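Local coordinates for protein glypican-1 (PDB 4YWT) that serves as a cell-surface proteoglycan core that bears heparan sulfate, through whose chains it binds alpha-4 (V) collagen and takes part in Schwann cell myelination, at residues Q96-T101 / K382-D387; G227-V232 / A287-L292; L293-L298 / I461-L466. The protein carries 3 engineered substitutions. All blocks are in the same frame, centred on the assembly; numbering follows the deposited sequence. Where two conformers were deposited one is given.

Contact 1 (Q96-T101 / K382-D387); sequences QAMLAT and KAQLRD. With CA (calcium ion), chain F.
M98 and Q384 mark the closest backbone approach of two helices that run in roughly opposite directions, with their CA atoms 8.2 Å apart. This is helix-helix packing within the elongated, mostly helical glypican fold: 96-101 belongs to the long helix 70-129, and 382-387 to helix 373-387. No hydrogen bond crosses, so side-chain packing carries the contact. M98 has CG anti to its backbone N (chi1 -170°), and bends at chi2 and chi3 then turn the thioether along Q384, whose own chain folds at chi2. The two side chains lie alongside and run counter to one another. M98 SD comes to 3.7 Å from Q384 CB, while M98 CG lies 3.7 Å from Q384 OE1, a van der Waals approach of the amide oxygen to a methylene. The amide nitrogen NE2 turns back to E380 of its own helix in a weak hydrogen bond. Deeper in, the buried leucines meet by their methyls, L99 CD2 and L385 CD2 standing 4.3 Å apart; L99 also packs on V233 of helix 204-236. A calcium site lies beside 382-387, and D390 helps to complete it. D387 serves it through the backbone: its O binds calcium at 2.4 Å alongside three waters, one of which also donates to R386 O at 3.2 Å.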
loop_
_atom_site.group_PDB
_atom_site.type_symbol
_atom_site.label_atom_id
_atom_site.label_comp_id
_atom_site.label_asym_id
_atom_site.label_seq_id
_atom_site.Cartn_x
_atom_site.Cartn_y
_atom_site.Cartn_z
ATOM N N GLN A 96 -6.748 -4.106 -0.802
ATOM C CA GLN A 96 -5.716 -5.136 -0.839
ATOM C C GLN A 96 -5.415 -5.568 -2.270
ATOM O O GLN A 96 -4.252 -5.735 -2.647
ATOM C CB GLN A 96 -6.154 -6.341 -0.003
ATOM C CG GLN A 96 -5.020 -7.157 0.586
ATOM C CD GLN A 96 -5.521 -8.279 1.476
ATOM O OE1 GLN A 96 -6.526 -8.130 2.173
ATOM N NE2 GLN A 96 -4.822 -9.408 1.459
ATOM N N ALA A 97 -6.471 -5.747 -3.059
ATOM C CA ALA A 97 -6.320 -6.093 -4.468
ATOM C C ALA A 97 -5.535 -5.011 -5.201
ATOM O O ALA A 97 -4.589 -5.312 -5.948
ATOM C CB ALA A 97 -7.681 -6.295 -5.118
ATOM N N MET A 98 -5.920 -3.755 -4.977
ATOM C CA MET A 98 -5.218 -2.635 -5.609
ATOM C C MET A 98 -3.718 -2.656 -5.288
ATOM O O MET A 98 -2.865 -2.658 -6.199
ATOM C CB MET A 98 -5.835 -1.303 -5.172
ATOM C CG MET A 98 -5.350 -0.084 -5.955
ATOM S SD MET A 98 -3.793 0.620 -5.361
ATOM C CE MET A 98 -4.303 1.299 -3.787
ATOM N N LEU A 99 -3.400 -2.686 -3.995
ATOM C CA LEU A 99 -2.003 -2.694 -3.562
ATOM C C LEU A 99 -1.230 -3.883 -4.136
ATOM O O LEU A 99 -0.071 -3.746 -4.536
ATOM C CB LEU A 99 -1.912 -2.705 -2.035
ATOM C CG LEU A 99 -2.432 -1.467 -1.303
ATOM C CD1 LEU A 99 -2.397 -1.692 0.200
ATOM C CD2 LEU A 99 -1.626 -0.232 -1.683
ATOM N N ALA A 100 -1.879 -5.043 -4.181
ATOM C CA ALA A 100 -1.248 -6.253 -4.704
ATOM C C ALA A 100 -0.895 -6.106 -6.183
ATOM O O ALA A 100 0.231 -6.419 -6.601
ATOM C CB ALA A 100 -2.153 -7.455 -4.495
ATOM N N THR A 101 -1.855 -5.627 -6.973
ATOM C CA THR A 101 -1.604 -5.428 -8.398
ATOM C C THR A 101 -0.488 -4.407 -8.619
ATOM O O THR A 101 0.381 -4.604 -9.479
ATOM C CB THR A 101 -2.870 -4.973 -9.154
ATOM O OG1 THR A 101 -3.319 -3.716 -8.635
ATOM C CG2 THR A 101 -3.974 -6.009 -9.016
ATOM N N LYS A 382 0.694 7.004 -8.162
ATOM C CA LYS A 382 0.524 8.201 -7.349
ATOM C C LYS A 382 -0.947 8.578 -7.253
ATOM O O LYS A 382 -1.410 9.023 -6.201
ATOM C CB LYS A 382 1.344 9.365 -7.909
ATOM C CG LYS A 382 2.844 9.199 -7.706
ATOM C CD LYS A 382 3.580 10.530 -7.725
ATOM C CE LYS A 382 3.670 11.106 -9.124
ATOM N NZ LYS A 382 4.647 12.230 -9.180
ATOM N N ALA A 383 -1.685 8.391 -8.345
ATOM C CA ALA A 383 -3.127 8.614 -8.313
ATOM C C ALA A 383 -3.796 7.685 -7.301
ATOM O O ALA A 383 -4.532 8.136 -6.415
ATOM C CB ALA A 383 -3.730 8.416 -9.696
ATOM N N GLN A 384 -3.523 6.389 -7.427
ATOM C CA GLN A 384 -4.128 5.387 -6.553
ATOM C C GLN A 384 -3.749 5.567 -5.082
ATOM O O GLN A 384 -4.541 5.259 -4.193
ATOM C CB GLN A 384 -3.743 3.979 -7.012
ATOM C CG GLN A 384 -4.495 3.493 -8.244
ATOM C CD GLN A 384 -5.969 3.228 -7.977
ATOM O OE1 GLN A 384 -6.433 3.292 -6.838
ATOM N NE2 GLN A 384 -6.712 2.925 -9.036
ATOM N N LEU A 385 -2.542 6.062 -4.829
ATOM C CA LEU A 385 -2.066 6.242 -3.462
ATOM C C LEU A 385 -2.624 7.517 -2.844
ATOM O O LEU A 385 -2.958 7.541 -1.660
ATOM C CB LEU A 385 -0.537 6.256 -3.418
ATOM C CG LEU A 385 0.128 4.894 -3.625
ATOM C CD1 LEU A 385 1.621 4.969 -3.350
ATOM C CD2 LEU A 385 -0.533 3.835 -2.752
ATOM N N ARG A 386 -2.726 8.575 -3.644
ATOM C CA ARG A 386 -3.374 9.796 -3.181
ATOM C C ARG A 386 -4.856 9.537 -2.945
ATOM O O ARG A 386 -5.490 10.208 -2.133
ATOM C CB ARG A 386 -3.195 10.936 -4.186
ATOM C CG ARG A 386 -1.785 11.497 -4.263
ATOM C CD ARG A 386 -1.721 12.686 -5.211
ATOM N NE ARG A 386 -0.522 12.663 -6.047
ATOM C CZ ARG A 386 0.605 13.305 -5.759
ATOM N NH1 ARG A 386 0.697 14.025 -4.650
ATOM N NH2 ARG A 386 1.643 13.226 -6.580
ATOM N N ASP A 387 -5.400 8.553 -3.656
ATOM C CA ASP A 387 -6.820 8.233 -3.548
ATOM C C ASP A 387 -7.175 7.464 -2.271
ATOM O O ASP A 387 -8.296 7.569 -1.772
ATOM C CB ASP A 387 -7.269 7.429 -4.767
ATOM C CG ASP A 387 -8.762 7.171 -4.773
ATOM O OD1 ASP A 387 -9.532 8.143 -4.624
ATOM O OD2 ASP A 387 -9.162 5.998 -4.921
HETATM CA CA CA F . -10.175 8.582 -0.761
HETATM O O HOH W 1 -8.475 10.234 -1.054
HETATM O O HOH W 2 -12.236 7.649 0.017
HETATM O O HOH W 3 -10.590 6.331 -0.066
#

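Contact 2 (G227-V232 / A287-L292); sequences GVASDV and AEWRNL
Helices 204-236 and 286-299 run in nearly opposite directions in these segments and come nearest at A229 and W289, whose CA atoms are 8.0 Å apart. The pairing is antiparallel helix packing in the interior of the predominantly helical glypican core, with a small residue on one helix facing an aromatic on the other. No hydrogen bond passes between the segments, and of the four side chains that touch, those of A229, W289 and L292 belong to buried residues. A229 points its CB at the partner helix, and W289 reaches it with the far end of the indole: A229 CB is 3.9 Å from W289 CZ3 and almost as near to CH2. The methyl meets the ring obliquely. CZ3 also comes to 4.0 Å from A229 O, so the same ring corner borders the backbone of helix 204-236. With CG anti to the backbone N (chi1 176°) and the ring turned across the CB-CG bond (chi2 -95°), the indole extends its six-membered ring toward that helix. Its orientation is further fixed from outside the pair, since NE1 donates a hydrogen bond to V388 O and the ring stands edge-to-face with W392. V388 directly follows the calcium ligand D387, and the W289 side chain is about 9 Å from the ion at the nearest atoms. L99 of helix 70-129 touches both A229 and W289, making this a three-helix junction. L292 points its CB at 227-232 as well, and also reaches L459 and T463 of helix 450-471. Across the contact it supplies the second, purely apolar point of touch, L292 CD2 standing 4.3 Å from V228 CG1.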
loop_
_atom_site.group_PDB
_atom_site.type_symbol
_atom_site.label_atom_id
_atom_site.label_comp_id
_atom_site.label_asym_id
_atom_site.label_seq_id
_atom_site.Cartn_x
_atom_site.Cartn_y
_atom_site.Cartn_z
ATOM N N GLY A 227 4.587 -3.665 -0.348
ATOM C CA GLY A 227 4.446 -4.905 0.398
ATOM C C GLY A 227 3.964 -4.691 1.826
ATOM O O GLY A 227 3.053 -5.380 2.303
ATOM N N VAL A 228 4.572 -3.722 2.505
ATOM C CA VAL A 228 4.219 -3.415 3.885
ATOM C C VAL A 228 2.778 -2.931 3.985
ATOM O O VAL A 228 2.032 -3.395 4.841
ATOM C CB VAL A 228 5.161 -2.354 4.493
ATOM C CG1 VAL A 228 4.552 -1.752 5.759
ATOM C CG2 VAL A 228 6.525 -2.959 4.782
ATOM N N ALA A 229 2.383 -2.009 3.110
ATOM C CA ALA A 229 1.004 -1.525 3.100
ATOM C C ALA A 229 0.027 -2.683 2.902
ATOM O O ALA A 229 -0.987 -2.793 3.612
ATOM C CB ALA A 229 0.813 -0.479 2.015
ATOM N N SER A 230 0.348 -3.552 1.947
ATOM C CA SER A 230 -0.491 -4.712 1.662
ATOM C C SER A 230 -0.657 -5.598 2.898
ATOM O O SER A 230 -1.783 -5.954 3.272
ATOM C CB SER A 230 0.098 -5.520 0.504
ATOM O OG SER A 230 -0.906 -6.273 -0.153
ATOM N N ASP A 231 0.460 -5.943 3.534
ATOM C CA ASP A 231 0.425 -6.791 4.724
ATOM C C ASP A 231 -0.341 -6.138 5.874
ATOM O O ASP A 231 -1.081 -6.807 6.597
ATOM C CB ASP A 231 1.844 -7.142 5.175
ATOM C CG ASP A 231 2.489 -8.194 4.297
ATOM O OD1 ASP A 231 1.748 -8.926 3.606
ATOM O OD2 ASP A 231 3.734 -8.291 4.297
ATOM N N VAL A 232 -0.155 -4.831 6.036
ATOM C CA VAL A 232 -0.848 -4.079 7.074
ATOM C C VAL A 232 -2.352 -4.151 6.862
ATOM O O VAL A 232 -3.093 -4.444 7.795
ATOM C CB VAL A 232 -0.404 -2.601 7.111
ATOM C CG1 VAL A 232 -1.393 -1.766 7.914
ATOM C CG2 VAL A 232 0.995 -2.480 7.696
ATOM N N ALA A 287 -2.357 8.472 10.738
ATOM C CA ALA A 287 -1.142 9.284 10.663
ATOM C C ALA A 287 0.025 8.562 9.985
ATOM O O ALA A 287 0.668 9.112 9.089
ATOM C CB ALA A 287 -0.735 9.735 12.060
ATOM N N GLU A 288 0.292 7.334 10.413
ATOM C CA GLU A 288 1.434 6.591 9.899
ATOM C C GLU A 288 1.170 6.042 8.500
ATOM O O GLU A 288 2.097 5.890 7.702
ATOM C CB GLU A 288 1.809 5.458 10.857
ATOM C CG GLU A 288 2.244 5.937 12.235
ATOM C CD GLU A 288 3.219 7.102 12.177
ATOM O OE1 GLU A 288 4.182 7.042 11.382
ATOM O OE2 GLU A 288 3.017 8.082 12.926
ATOM N N TRP A 289 -0.094 5.748 8.207
ATOM C CA TRP A 289 -0.484 5.354 6.856
ATOM C C TRP A 289 -0.206 6.511 5.898
ATOM O O TRP A 289 0.412 6.329 4.843
ATOM C CB TRP A 289 -1.960 4.945 6.824
ATOM C CG TRP A 289 -2.514 4.612 5.468
ATOM C CD1 TRP A 289 -3.192 5.452 4.634
ATOM C CD2 TRP A 289 -2.466 3.341 4.803
ATOM N NE1 TRP A 289 -3.560 4.789 3.488
ATOM C CE2 TRP A 289 -3.126 3.492 3.567
ATOM C CE3 TRP A 289 -1.924 2.094 5.131
ATOM C CZ2 TRP A 289 -3.257 2.443 2.657
ATOM C CZ3 TRP A 289 -2.055 1.054 4.226
ATOM C CH2 TRP A 289 -2.717 1.235 3.004
ATOM N N ARG A 290 -0.643 7.705 6.288
ATOM C CA ARG A 290 -0.412 8.908 5.495
ATOM C C ARG A 290 1.074 9.212 5.350
ATOM O O ARG A 290 1.520 9.628 4.283
ATOM C CB ARG A 290 -1.128 10.110 6.115
ATOM C CG ARG A 290 -2.643 10.057 6.011
ATOM C CD ARG A 290 -3.273 11.311 6.591
ATOM N NE ARG A 290 -4.728 11.221 6.650
ATOM C CZ ARG A 290 -5.541 11.577 5.661
ATOM N NH1 ARG A 290 -5.044 12.046 4.525
ATOM N NH2 ARG A 290 -6.855 11.461 5.807
ATOM N N ASN A 291 1.834 9.014 6.425
ATOM C CA ASN A 291 3.280 9.211 6.377
ATOM C C ASN A 291 3.937 8.277 5.367
ATOM O O ASN A 291 4.719 8.712 4.504
ATOM C CB ASN A 291 3.902 8.998 7.760
ATOM C CG ASN A 291 3.646 10.158 8.701
ATOM O OD1 ASN A 291 3.449 11.293 8.267
ATOM N ND2 ASN A 291 3.651 9.877 9.999
ATOM N N LEU A 292 3.610 6.993 5.480
ATOM C CA LEU A 292 4.155 5.989 4.581
ATOM C C LEU A 292 3.819 6.307 3.134
ATOM O O LEU A 292 4.704 6.329 2.283
ATOM C CB LEU A 292 3.637 4.593 4.927
ATOM C CG LEU A 292 4.316 3.511 4.087
ATOM C CD1 LEU A 292 5.797 3.465 4.418
ATOM C CD2 LEU A 292 3.676 2.148 4.289
#

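Contact 3 (L293-L298 / I461-L466); sequences LDSMVL and IMTNRL
The hydroxyl of S295 is set against the side chain of L466, and these two residues have the largest buried areas here. Each points its CB at the opposite helix, and their CA atoms are only 6.1 Å apart. S295 OG lies 3.4 Å from L466 CB and equally near CD1, so the hydroxyl oxygen rests against leucine carbons. Its polar demand is met within its own helix: with OG set between the backbone N and the carbonyl carbon (chi1 72°), it hydrogen-bonds L292 O. M296 adds the third piece, its CG packing 3.7 Å from L466 CD1, where the two side chains cross at a slant. T463 CG2 borders S295 OG more loosely, while T463 OG1 bonds L459 O. No direct hydrogen bond joins the segments, but one water donates to both backbones, to S295 O at 2.9 Å and to L466 O at 2.7 Å. The axes of the segments approach to 9.1 Å and their N-to-C directions differ by 27°. A small serine opposite a leucine is consistent with the close CA approach. The result is near-parallel packing of helix 286-299 against helix 450-471, the last modelled helix, in the glypican helical core.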
loop_
_atom_site.group_PDB
_atom_site.type_symbol
_atom_site.label_atom_id
_atom_site.label_comp_id
_atom_site.label_asym_id
_atom_site.label_seq_id
_atom_site.Cartn_x
_atom_site.Cartn_y
_atom_site.Cartn_z
ATOM N N LEU A 293 2.542 6.558 2.860
ATOM C CA LEU A 293 2.113 6.826 1.489
ATOM C C LEU A 293 2.740 8.110 0.947
ATOM O O LEU A 293 3.030 8.207 -0.245
ATOM C CB LEU A 293 0.589 6.898 1.402
ATOM C CG LEU A 293 -0.115 5.585 1.051
ATOM C CD1 LEU A 293 0.041 4.557 2.161
ATOM C CD2 LEU A 293 -1.585 5.830 0.749
ATOM N N ASP A 294 2.957 9.085 1.825
ATOM C CA ASP A 294 3.636 10.318 1.438
ATOM C C ASP A 294 5.076 10.044 1.017
ATOM O O ASP A 294 5.521 10.505 -0.039
ATOM C CB ASP A 294 3.613 11.335 2.579
ATOM C CG ASP A 294 2.514 12.367 2.418
ATOM O OD1 ASP A 294 1.511 12.072 1.732
ATOM O OD2 ASP A 294 2.654 13.476 2.977
ATOM N N SER A 295 5.801 9.289 1.839
ATOM C CA SER A 295 7.191 8.971 1.517
ATOM C C SER A 295 7.280 8.082 0.275
ATOM O O SER A 295 8.270 8.117 -0.457
ATOM C CB SER A 295 7.883 8.299 2.708
ATOM O OG SER A 295 7.412 6.978 2.905
ATOM N N MET A 296 6.233 7.299 0.034
ATOM C CA MET A 296 6.180 6.414 -1.124
ATOM C C MET A 296 5.907 7.196 -2.403
ATOM O O MET A 296 6.427 6.864 -3.467
ATOM C CB MET A 296 5.116 5.335 -0.927
ATOM C CG MET A 296 5.596 4.137 -0.125
ATOM S SD MET A 296 4.487 2.720 -0.237
ATOM C CE MET A 296 2.993 3.400 0.467
ATOM N N VAL A 297 5.082 8.233 -2.298
ATOM C CA VAL A 297 4.865 9.131 -3.422
ATOM C C VAL A 297 6.157 9.888 -3.707
ATOM O O VAL A 297 6.554 10.053 -4.862
ATOM C CB VAL A 297 3.715 10.125 -3.152
ATOM C CG1 VAL A 297 3.744 11.273 -4.151
ATOM C CG2 VAL A 297 2.373 9.409 -3.197
ATOM N N LEU A 298 6.825 10.321 -2.642
ATOM C CA LEU A 298 8.065 11.081 -2.776
ATOM C C LEU A 298 9.209 10.282 -3.395
ATOM O O LEU A 298 9.957 10.809 -4.218
ATOM C CB LEU A 298 8.506 11.620 -1.414
ATOM C CG LEU A 298 7.921 12.976 -1.018
ATOM C CD1 LEU A 298 8.501 13.445 0.306
ATOM C CD2 LEU A 298 8.176 13.998 -2.116
ATOM N N ILE A 461 8.482 1.986 10.697
ATOM C CA ILE A 461 9.753 1.440 10.230
ATOM C C ILE A 461 9.943 1.608 8.722
ATOM O O ILE A 461 10.983 2.109 8.268
ATOM C CB ILE A 461 9.878 -0.051 10.593
ATOM C CG1 ILE A 461 9.937 -0.217 12.114
ATOM C CG2 ILE A 461 11.111 -0.661 9.945
ATOM C CD1 ILE A 461 9.746 -1.641 12.585
ATOM N N MET A 462 8.939 1.199 7.950
ATOM C CA MET A 462 9.024 1.313 6.498
ATOM C C MET A 462 9.171 2.775 6.076
ATOM O O MET A 462 9.959 3.098 5.181
ATOM C CB MET A 462 7.796 0.687 5.835
ATOM C CG MET A 462 7.901 0.556 4.321
ATOM S SD MET A 462 9.250 -0.517 3.792
ATOM C CE MET A 462 10.284 0.657 2.926
ATOM N N THR A 463 8.423 3.656 6.737
ATOM C CA THR A 463 8.494 5.086 6.451
ATOM C C THR A 463 9.901 5.619 6.670
ATOM O O THR A 463 10.436 6.342 5.827
ATOM C CB THR A 463 7.521 5.893 7.322
ATOM O OG1 THR A 463 6.189 5.400 7.137
ATOM C CG2 THR A 463 7.570 7.369 6.947
ATOM N N ASN A 464 10.497 5.260 7.807
ATOM C CA ASN A 464 11.878 5.642 8.085
ATOM C C ASN A 464 12.821 5.136 6.999
ATOM O O ASN A 464 13.664 5.892 6.493
ATOM C CB ASN A 464 12.318 5.117 9.453
ATOM C CG ASN A 464 11.603 5.808 10.599
ATOM O OD1 ASN A 464 11.224 6.976 10.495
ATOM N ND2 ASN A 464 11.418 5.090 11.700
ATOM N N ARG A 465 12.665 3.863 6.636
ATOM C CA ARG A 465 13.437 3.284 5.536
ATOM C C ARG A 465 13.337 4.119 4.261
ATOM O O ARG A 465 14.331 4.323 3.567
ATOM C CB ARG A 465 12.976 1.856 5.230
ATOM C CG ARG A 465 13.483 0.787 6.180
ATOM C CD ARG A 465 13.447 -0.572 5.490
ATOM N NE ARG A 465 13.750 -1.678 6.394
ATOM C CZ ARG A 465 12.848 -2.550 6.830
ATOM N NH1 ARG A 465 11.584 -2.449 6.443
ATOM N NH2 ARG A 465 13.209 -3.528 7.650
ATOM N N LEU A 466 12.133 4.596 3.957
ATOM C CA LEU A 466 11.903 5.361 2.734
ATOM C C LEU A 466 12.426 6.791 2.806
ATOM O O LEU A 466 12.789 7.376 1.786
ATOM C CB LEU A 466 10.412 5.378 2.395
ATOM C CG LEU A 466 9.899 4.135 1.673
ATOM C CD1 LEU A 466 8.491 3.810 2.114
ATOM C CD2 LEU A 466 9.947 4.355 0.170
HETATM O O HOH W 4 10.812 8.876 0.710
#

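In the fold
Helix 286-299 is shared by contacts 2 and 3, whose centres lie 8 Å apart: L292 CD1 comes within 3.6 Å of L466 CD1, and V228 CG2 within 3.8 Å of M462 SD. Contact 1 lies 11 Å from contact 2, centre to centre, with L99 CD1 3.7 Å from S230 N. Contacts 1 and 3, 15 Å apart, meet where K382 CD packs 3.7 Å from V297 CG1. Along the chain, contact 2 falls between the segments of contact 1, whereas contacts 1 and 3 alternate. Together they join five helices: 70-129, 204-236, 286-299, 373-387 and 450-471. Contact 1 supplies a calcium ligand, whereas contact 2 only comes near the ion.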